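Bifunctional protein PutA (Bdellovibrio bacteriovorus, PDB 5UR2) probably oxidises L-proline to L-glutamate in two steps, with a flavin-dependent proline dehydrogenase and an NAD-dependent glutamate semialdehyde dehydrogenase in one chain. Local coordinates at residues 8-13 with 363-368; 340-345 with 370-375; 495-500 with 525-530. One frame throughout, in Å; residues are numbered along the deposited sequence.

Contact 1: 8-13 with 363-368; sequences SQIVSR and CMLYAE
Arg13 places its CG anti to the backbone N (chi1 -180°), and the bends at chi2 and chi3 set CD and NE. The guanidinium lies against Leu365 and turns its NH1 and NH2 end to Glu368. The Glu368 CG stands beside the backbone N, and the chain beyond it is extended. The two charged groups meet tip to tip in an end-on salt bridge. Arg13 NH1 donates to Glu368 OE2 at 2.7 Å in a nearly straight bond that lies in the guanidinium plane. Arg13 NH2 reaches Glu368 OE1 at 3.0 Å, on its syn lone pair, by a more bent route. The guanidinium and carboxylate planes are turned 37° apart. Two separate bonds should limit rotation of either group.

Leu365 is the apolar centre of the contact. Its CD2 lies 3.6 Å from Arg13 CB and also sits over the centre of one guanidinium face. Leu365 CB meets Ile10 CG1 at 3.8 Å as the two side chains slide past each other in opposite directions. Ile10 CD1 reaches on to Tyr366 OH at 3.8 Å, crossing that side chain at about a right angle. The hydroxyl itself is hydrogen-bonded to Glu335.

The short helical segments run at 125° to each other. Helix 6-22 of the N-terminal domain thus packs on helix 357-369 of the proline dehydrogenase barrel. Helix 327-343 and strand 379-382 adjoin the barrel helix through Tyr366, Cys363 and Met364.

Contact 2: 340-345 with 370-375; sequences YLLENI and LNIPKE
Tyr340 O accepts two bonds in the helix end that sets Leu342 and Ile345 against Ile372. Asn344 ND2 donates to Tyr340 O at 3.1 Å, from 35° above the carbonyl plane. Asn344 N adds a weak bond to Tyr340 O at 3.2 Å. Asn344 is the first residue past helix 327-343, and its side chain thus bonds back to the last turn.

Across the contact, Ile372 has CD1 anti to CA (chi2 170°), and this methyl lies 3.6 Å from Leu342 O. Most of the rest is apolar. Ile372 CD1 also meets Leu342 CD2 at 3.8 Å, and Ile372 CG2 faces Ile345 CD1 at 4.0 Å. Those two isoleucines point at each other, tip to tip. Leu370 comes in beside them, its CD1 3.7 Å from Leu342 CB. The exception is at the exposed rim, where Leu370 CD2 lies 3.6 Å from Glu343 OE1. The Glu343 side chain starts away from Leu370, but its bend at chi2 (72°) turns CD back, and the two chains cross at about a right angle. Pro350 of strand 349-353 touches both Leu342 and Ile345 and joins this cluster to the barrel wall.

Asn371 has positive phi and is the C-prime residue of a Schellman motif that ends helix 357-369. The chain then turns towards strand 379-382, a helix-to-strand return belonging to the beta/alpha barrel of proline dehydrogenase.

Contact 3: 495-500 with 525-530; sequences VNVNIV and GKIQMA
Val497 and Ile527 lie side by side on two parallel strands of a four-stranded mixed sheet, where 495-501 and 523-528 are the inner pair. Three backbone bonds join the segments. Lys526 N donates to Val495 O at 3.0 Å. The other two, Val497 N to Lys526 O and Gln528 N to Val497 O, are both 3.1 Å.

The tight side is the face bearing Val497 and Ile527. Ile527 CD1 sits 3.8 Å from Val497 CB, and helix 671-684 covers this face with Trp675 against Val497 and Thr671 against Ile527. Further along, Ile499 CD1 packs on Ala530 CB at 3.7 Å. Both residues are buried.

The looser, solvent side is the face of Asn496 and Lys526. Asn496 is exposed, and its OD1 comes no nearer to the Lys526 side chain than 3.9 Å, at CB. The two side chains point the same way. Lys526 bends at chi3 and chi4, and its NZ forms a salt bridge with Asp513 of the adjoining strand.

Past the last bridge, Gln528 OE1 accepts from the backbone N of Ser508 and of Gly509, and Asn498 ND2 bonds Glu505. The Asn498 and Gln528 side chains lie side by side, amide planes 51° apart. Asn498 OD1 rests 3.4 Å from Gln528 CG.

Contacts 1 and 2 are neighbours, with centres 13 Å apart. They are joined through helix 357-369, which carries 363-368 and leads directly into 370-375. Helix 327-343, which supplies 340-345, packs beside it. Leu342 CD1 packs on Tyr366 CB at 3.8 Å, linking the two. Their segments alternate along the chain: 8-13, 340-345, 363-368, 370-375. Contact 1 ties the N-terminal domain to the proline dehydrogenase barrel; contact 2 lies within the barrel. Contact 3 follows later in sequence, on the opposite side of the chain's centre, about 75 Å from contact 1 and 70 Å from contact 2, centre to centre. It belongs to the aldehyde dehydrogenase part, matching the enzyme's two-part build.

Contact 1: 8-13 with 363-368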
loop_
_atom_site.group_PDB
_atom_site.type_symbol
_atom_site.label_atom_id
_atom_site.label_comp_id
_atom_site.label_asym_id
_atom_site.label_seq_id
_atom_site.Cartn_x
_atom_site.Cartn_y
_atom_site.Cartn_z
ATOM N N SER B 8 -46.014 -10.628 38.127
ATOM C CA SER B 8 -47.124 -11.499 37.759
ATOM C C SER B 8 -48.426 -10.724 37.586
ATOM O O SER B 8 -49.258 -11.098 36.754
ATOM C CB SER B 8 -47.302 -12.602 38.801
ATOM O OG SER B 8 -48.461 -12.359 39.581
ATOM N N GLN B 9 -48.646 -9.675 38.380
ATOM C CA GLN B 9 -49.872 -8.896 38.219
ATOM C C GLN B 9 -49.827 -8.035 36.962
ATOM O O GLN B 9 -50.860 -7.810 36.320
ATOM C CB GLN B 9 -50.108 -8.018 39.439
ATOM C CG GLN B 9 -50.063 -8.764 40.758
ATOM C CD GLN B 9 -50.489 -7.903 41.937
ATOM O OE1 GLN B 9 -51.400 -7.075 41.828
ATOM N NE2 GLN B 9 -49.830 -8.097 43.073
ATOM N N ILE B 10 -48.645 -7.539 36.598
ATOM C CA ILE B 10 -48.511 -6.795 35.349
ATOM C C ILE B 10 -48.791 -7.710 34.156
ATOM O O ILE B 10 -49.564 -7.362 33.254
ATOM C CB ILE B 10 -47.125 -6.133 35.274
ATOM C CG1 ILE B 10 -47.030 -5.051 36.355
ATOM C CG2 ILE B 10 -46.876 -5.543 33.892
ATOM C CD1 ILE B 10 -45.663 -4.468 36.514
ATOM N N VAL B 11 -48.204 -8.914 34.161
ATOM C CA VAL B 11 -48.459 -9.869 33.080
ATOM C C VAL B 11 -49.953 -10.134 32.940
ATOM O O VAL B 11 -50.478 -10.228 31.822
ATOM C CB VAL B 11 -47.666 -11.171 33.304
ATOM C CG1 VAL B 11 -48.155 -12.272 32.362
ATOM C CG2 VAL B 11 -46.194 -10.923 33.070
ATOM N N SER B 12 -50.659 -10.265 34.068
ATOM C CA SER B 12 -52.102 -10.496 34.028
ATOM C C SER B 12 -52.839 -9.340 33.360
ATOM O O SER B 12 -53.772 -9.559 32.578
ATOM C CB SER B 12 -52.645 -10.731 35.441
ATOM O OG SER B 12 -52.078 -11.900 35.996
ATOM N N ARG B 13 -52.474 -8.100 33.699
ATOM C CA ARG B 13 -53.142 -6.958 33.085
ATOM C C ARG B 13 -52.898 -6.923 31.581
ATOM O O ARG B 13 -53.815 -6.632 30.803
ATOM C CB ARG B 13 -52.681 -5.659 33.740
ATOM C CG ARG B 13 -53.337 -4.428 33.148
ATOM C CD ARG B 13 -54.838 -4.501 33.353
ATOM N NE ARG B 13 -55.174 -4.775 34.745
ATOM C CZ ARG B 13 -55.342 -3.844 35.678
ATOM N NH1 ARG B 13 -55.225 -2.558 35.363
ATOM N NH2 ARG B 13 -55.641 -4.203 36.928
ATOM N N CYS B 363 -47.612 0.615 33.795
ATOM C CA CYS B 363 -48.058 1.902 34.305
ATOM C C CYS B 363 -49.385 1.770 35.050
ATOM O O CYS B 363 -49.557 2.342 36.134
ATOM C CB CYS B 363 -48.178 2.900 33.162
ATOM S SG CYS B 363 -46.593 3.401 32.436
ATOM N N MET B 364 -50.326 1.003 34.497
ATOM C CA MET B 364 -51.627 0.860 35.141
ATOM C C MET B 364 -51.479 0.290 36.538
ATOM O O MET B 364 -52.114 0.771 37.484
ATOM C CB MET B 364 -52.544 -0.042 34.318
ATOM C CG MET B 364 -53.014 0.544 33.006
ATOM S SD MET B 364 -53.924 -0.679 32.046
ATOM C CE MET B 364 -54.310 0.295 30.596
ATOM N N LEU B 365 -50.654 -0.750 36.679
ATOM C CA LEU B 365 -50.498 -1.418 37.966
ATOM C C LEU B 365 -49.776 -0.521 38.962
ATOM O O LEU B 365 -50.199 -0.392 40.121
ATOM C CB LEU B 365 -49.746 -2.742 37.785
ATOM C CG LEU B 365 -50.623 -3.991 37.751
ATOM C CD1 LEU B 365 -51.290 -4.218 39.093
ATOM C CD2 LEU B 365 -51.673 -3.830 36.679
ATOM N N TYR B 366 -48.692 0.124 38.517
ATOM C CA TYR B 366 -47.958 1.033 39.388
ATOM C C TYR B 366 -48.880 2.130 39.906
ATOM O O TYR B 366 -48.824 2.502 41.090
ATOM C CB TYR B 366 -46.763 1.639 38.636
ATOM C CG TYR B 366 -45.690 0.644 38.213
ATOM C CD1 TYR B 366 -45.395 -0.490 38.970
ATOM C CD2 TYR B 366 -45.003 0.825 37.022
ATOM C CE1 TYR B 366 -44.403 -1.411 38.551
ATOM C CE2 TYR B 366 -44.028 -0.087 36.592
ATOM C CZ TYR B 366 -43.725 -1.194 37.357
ATOM O OH TYR B 366 -42.753 -2.075 36.901
ATOM N N ALA B 367 -49.766 2.636 39.040
ATOM C CA ALA B 367 -50.763 3.596 39.503
ATOM C C ALA B 367 -51.702 2.957 40.520
ATOM O O ALA B 367 -52.049 3.577 41.532
ATOM C CB ALA B 367 -51.551 4.164 38.321
ATOM N N GLU B 368 -52.121 1.711 40.276
ATOM C CA GLU B 368 -53.095 1.085 41.172
ATOM C C GLU B 368 -52.483 0.762 42.527
ATOM O O GLU B 368 -53.150 0.894 43.555
ATOM C CB GLU B 368 -53.684 -0.175 40.536
ATOM C CG GLU B 368 -54.684 0.138 39.440
ATOM C CD GLU B 368 -55.015 -1.054 38.561
ATOM O OE1 GLU B 368 -54.768 -2.206 38.990
ATOM O OE2 GLU B 368 -55.521 -0.823 37.437
#

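Contact 2: 340-345 with 370-375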
loop_
_atom_site.group_PDB
_atom_site.type_symbol
_atom_site.label_atom_id
_atom_site.label_comp_id
_atom_site.label_asym_id
_atom_site.label_seq_id
_atom_site.Cartn_x
_atom_site.Cartn_y
_atom_site.Cartn_z
ATOM N N TYR B 340 -41.540 6.645 39.389
ATOM C CA TYR B 340 -41.113 7.816 40.152
ATOM C C TYR B 340 -42.101 8.973 39.998
ATOM O O TYR B 340 -42.515 9.585 40.990
ATOM C CB TYR B 340 -39.705 8.247 39.725
ATOM C CG TYR B 340 -39.091 9.271 40.663
ATOM C CD1 TYR B 340 -38.397 8.869 41.801
ATOM C CD2 TYR B 340 -39.215 10.626 40.421
ATOM C CE1 TYR B 340 -37.845 9.793 42.669
ATOM C CE2 TYR B 340 -38.662 11.562 41.282
ATOM C CZ TYR B 340 -37.987 11.142 42.409
ATOM O OH TYR B 340 -37.433 12.082 43.256
ATOM N N LEU B 341 -42.494 9.284 38.759
ATOM C CA LEU B 341 -43.453 10.360 38.533
ATOM C C LEU B 341 -44.785 10.060 39.219
ATOM O O LEU B 341 -45.389 10.949 39.829
ATOM C CB LEU B 341 -43.657 10.570 37.031
ATOM C CG LEU B 341 -42.436 11.069 36.243
ATOM C CD1 LEU B 341 -42.564 10.763 34.761
ATOM C CD2 LEU B 341 -42.231 12.563 36.455
ATOM N N LEU B 342 -45.262 8.809 39.131
ATOM C CA LEU B 342 -46.495 8.437 39.818
ATOM C C LEU B 342 -46.355 8.613 41.325
ATOM O O LEU B 342 -47.258 9.142 41.986
ATOM C CB LEU B 342 -46.862 6.992 39.483
ATOM C CG LEU B 342 -47.363 6.790 38.065
ATOM C CD1 LEU B 342 -47.512 5.290 37.782
ATOM C CD2 LEU B 342 -48.694 7.555 37.887
ATOM N N GLU B 343 -45.208 8.204 41.872
ATOM C CA GLU B 343 -44.950 8.371 43.296
ATOM C C GLU B 343 -45.061 9.822 43.727
ATOM O O GLU B 343 -45.429 10.101 44.876
ATOM C CB GLU B 343 -43.560 7.840 43.624
ATOM C CG GLU B 343 -43.282 7.797 45.082
ATOM C CD GLU B 343 -44.062 6.691 45.752
ATOM O OE1 GLU B 343 -43.971 5.528 45.277
ATOM O OE2 GLU B 343 -44.768 6.998 46.736
ATOM N N ASN B 344 -44.836 10.754 42.800
ATOM C CA ASN B 344 -44.812 12.183 43.080
ATOM C C ASN B 344 -45.913 12.918 42.332
ATOM O O ASN B 344 -45.781 14.109 42.037
ATOM C CB ASN B 344 -43.458 12.790 42.710
ATOM C CG ASN B 344 -42.348 12.379 43.659
ATOM O OD1 ASN B 344 -42.209 12.971 44.719
ATOM N ND2 ASN B 344 -41.507 11.419 43.252
ATOM N N ILE B 345 -47.018 12.228 42.049
ATOM C CA ILE B 345 -48.057 12.817 41.218
ATOM C C ILE B 345 -48.643 14.075 41.852
ATOM O O ILE B 345 -49.215 14.910 41.143
ATOM C CB ILE B 345 -49.144 11.764 40.903
ATOM C CG1 ILE B 345 -50.068 12.267 39.788
ATOM C CG2 ILE B 345 -49.919 11.353 42.164
ATOM C CD1 ILE B 345 -50.934 11.196 39.197
ATOM N N LEU B 370 -50.451 2.519 44.046
ATOM C CA LEU B 370 -50.370 3.801 44.741
ATOM C C LEU B 370 -51.738 4.406 45.033
ATOM O O LEU B 370 -51.807 5.556 45.480
ATOM C CB LEU B 370 -49.532 4.799 43.932
ATOM C CG LEU B 370 -48.082 4.370 43.734
ATOM C CD1 LEU B 370 -47.355 5.237 42.694
ATOM C CD2 LEU B 370 -47.366 4.374 45.080
ATOM N N ASN B 371 -52.820 3.666 44.782
ATOM C CA ASN B 371 -54.193 4.134 44.981
ATOM C C ASN B 371 -54.479 5.415 44.197
ATOM O O ASN B 371 -55.303 6.242 44.602
ATOM C CB ASN B 371 -54.489 4.326 46.470
ATOM C CG ASN B 371 -54.345 3.044 47.247
ATOM O OD1 ASN B 371 -54.930 2.020 46.893
ATOM N ND2 ASN B 371 -53.519 3.075 48.286
ATOM N N ILE B 372 -53.828 5.567 43.055
ATOM C CA ILE B 372 -54.100 6.700 42.176
ATOM C C ILE B 372 -55.344 6.384 41.352
ATOM O O ILE B 372 -55.430 5.288 40.779
ATOM C CB ILE B 372 -52.895 6.968 41.283
ATOM C CG1 ILE B 372 -51.679 7.304 42.143
ATOM C CG2 ILE B 372 -53.166 8.128 40.321
ATOM C CD1 ILE B 372 -50.360 7.355 41.324
ATOM N N PRO B 373 -56.334 7.274 41.293
ATOM C CA PRO B 373 -57.535 6.977 40.501
ATOM C C PRO B 373 -57.235 7.012 39.005
ATOM O O PRO B 373 -56.355 7.746 38.540
ATOM C CB PRO B 373 -58.513 8.088 40.899
ATOM C CG PRO B 373 -57.624 9.236 41.288
ATOM C CD PRO B 373 -56.385 8.611 41.907
ATOM N N LYS B 374 -58.011 6.220 38.249
ATOM C CA LYS B 374 -57.769 6.095 36.815
ATOM C C LYS B 374 -57.836 7.450 36.125
ATOM O O LYS B 374 -56.996 7.765 35.275
ATOM C CB LYS B 374 -58.775 5.123 36.193
ATOM N N GLU B 375 -58.765 8.303 36.550
ATOM C CA GLU B 375 -58.951 9.582 35.884
ATOM C C GLU B 375 -57.736 10.482 36.026
ATOM O O GLU B 375 -57.634 11.477 35.301
ATOM C CB GLU B 375 -60.183 10.299 36.448
ATOM C CG GLU B 375 -61.516 9.568 36.219
ATOM C CD GLU B 375 -61.766 8.427 37.205
ATOM O OE1 GLU B 375 -61.032 8.313 38.211
ATOM O OE2 GLU B 375 -62.700 7.634 36.964
#

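Contact 3: 495-500 with 525-530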
loop_
_atom_site.group_PDB
_atom_site.type_symbol
_atom_site.label_atom_id
_atom_site.label_comp_id
_atom_site.label_asym_id
_atom_site.label_seq_id
_atom_site.Cartn_x
_atom_site.Cartn_y
_atom_site.Cartn_z
ATOM N N VAL B 495 2.622 38.893 22.022
ATOM C CA VAL B 495 3.545 37.771 22.159
ATOM C C VAL B 495 4.798 38.061 21.342
ATOM O O VAL B 495 4.718 38.316 20.136
ATOM C CB VAL B 495 2.877 36.464 21.714
ATOM C CG1 VAL B 495 3.846 35.307 21.817
ATOM C CG2 VAL B 495 1.628 36.218 22.566
ATOM N N ASN B 496 5.950 38.076 22.005
ATOM C CA ASN B 496 7.232 38.242 21.335
ATOM C C ASN B 496 7.722 36.883 20.850
ATOM O O ASN B 496 7.958 35.984 21.660
ATOM C CB ASN B 496 8.247 38.880 22.276
ATOM C CG ASN B 496 7.871 40.288 22.642
ATOM O OD1 ASN B 496 8.019 41.202 21.832
ATOM N ND2 ASN B 496 7.355 40.476 23.859
ATOM N N VAL B 497 7.866 36.732 19.536
ATOM C CA VAL B 497 8.217 35.457 18.926
ATOM C C VAL B 497 9.643 35.544 18.409
ATOM O O VAL B 497 9.991 36.469 17.666
ATOM C CB VAL B 497 7.235 35.069 17.810
ATOM C CG1 VAL B 497 7.741 33.835 17.074
ATOM C CG2 VAL B 497 5.840 34.787 18.403
ATOM N N ASN B 498 10.458 34.575 18.797
ATOM C CA ASN B 498 11.845 34.505 18.374
ATOM C C ASN B 498 12.024 33.412 17.338
ATOM O O ASN B 498 11.238 32.465 17.257
ATOM C CB ASN B 498 12.771 34.241 19.564
ATOM C CG ASN B 498 12.894 35.436 20.464
ATOM O OD1 ASN B 498 12.950 36.574 19.986
ATOM N ND2 ASN B 498 12.954 35.196 21.777
ATOM N N ILE B 499 13.072 33.575 16.530
ATOM C CA ILE B 499 13.572 32.490 15.702
ATOM C C ILE B 499 14.158 31.410 16.603
ATOM O O ILE B 499 14.766 31.713 17.640
ATOM C CB ILE B 499 14.630 33.040 14.732
ATOM C CG1 ILE B 499 14.065 34.210 13.941
ATOM C CG2 ILE B 499 15.122 31.960 13.795
ATOM C CD1 ILE B 499 15.126 35.247 13.588
ATOM N N VAL B 500 13.994 30.141 16.222
ATOM C CA VAL B 500 14.541 29.037 17.012
ATOM C C VAL B 500 15.324 28.104 16.102
ATOM O O VAL B 500 14.734 27.390 15.288
ATOM C CB VAL B 500 13.459 28.255 17.761
ATOM C CG1 VAL B 500 14.129 27.214 18.630
ATOM C CG2 VAL B 500 12.629 29.201 18.605
ATOM N N GLY B 525 1.053 39.759 17.848
ATOM C CA GLY B 525 2.417 39.254 17.829
ATOM C C GLY B 525 3.404 40.282 17.316
ATOM O O GLY B 525 3.102 41.061 16.405
ATOM N N LYS B 526 4.588 40.277 17.911
ATOM C CA LYS B 526 5.748 40.995 17.396
ATOM C C LYS B 526 6.772 39.935 16.989
ATOM O O LYS B 526 7.364 39.278 17.852
ATOM C CB LYS B 526 6.299 41.971 18.440
ATOM C CG LYS B 526 5.361 43.142 18.724
ATOM C CD LYS B 526 5.924 44.109 19.767
ATOM C CE LYS B 526 5.644 45.565 19.420
ATOM N NZ LYS B 526 5.915 45.889 17.994
ATOM N N ILE B 527 6.963 39.758 15.680
ATOM C CA ILE B 527 7.679 38.604 15.132
ATOM C C ILE B 527 9.076 39.018 14.705
ATOM O O ILE B 527 9.228 39.890 13.844
ATOM C CB ILE B 527 6.942 37.995 13.928
ATOM C CG1 ILE B 527 5.433 37.884 14.183
ATOM C CG2 ILE B 527 7.610 36.685 13.524
ATOM C CD1 ILE B 527 5.061 37.064 15.390
ATOM N N GLN B 528 10.095 38.361 15.266
ATOM C CA GLN B 528 11.453 38.462 14.729
ATOM C C GLN B 528 11.476 37.823 13.342
ATOM O O GLN B 528 11.251 36.614 13.216
ATOM C CB GLN B 528 12.453 37.740 15.644
ATOM C CG GLN B 528 12.596 38.298 17.068
ATOM C CD GLN B 528 13.249 39.685 17.111
ATOM O OE1 GLN B 528 14.191 39.974 16.360
ATOM N NE2 GLN B 528 12.740 40.547 17.985
ATOM N N MET B 529 11.771 38.615 12.309
ATOM C CA MET B 529 11.774 38.152 10.923
ATOM C C MET B 529 13.210 37.864 10.508
ATOM O O MET B 529 14.046 38.772 10.476
ATOM C CB MET B 529 11.136 39.184 9.996
ATOM C CG MET B 529 9.711 39.571 10.395
ATOM S SD MET B 529 8.553 38.187 10.271
ATOM C CE MET B 529 7.894 38.459 8.632
ATOM N N ALA B 530 13.485 36.609 10.172
ATOM C CA ALA B 530 14.856 36.151 10.039
ATOM C C ALA B 530 15.550 36.737 8.813
ATOM O O ALA B 530 14.921 37.049 7.801
ATOM C CB ALA B 530 14.880 34.628 9.961
#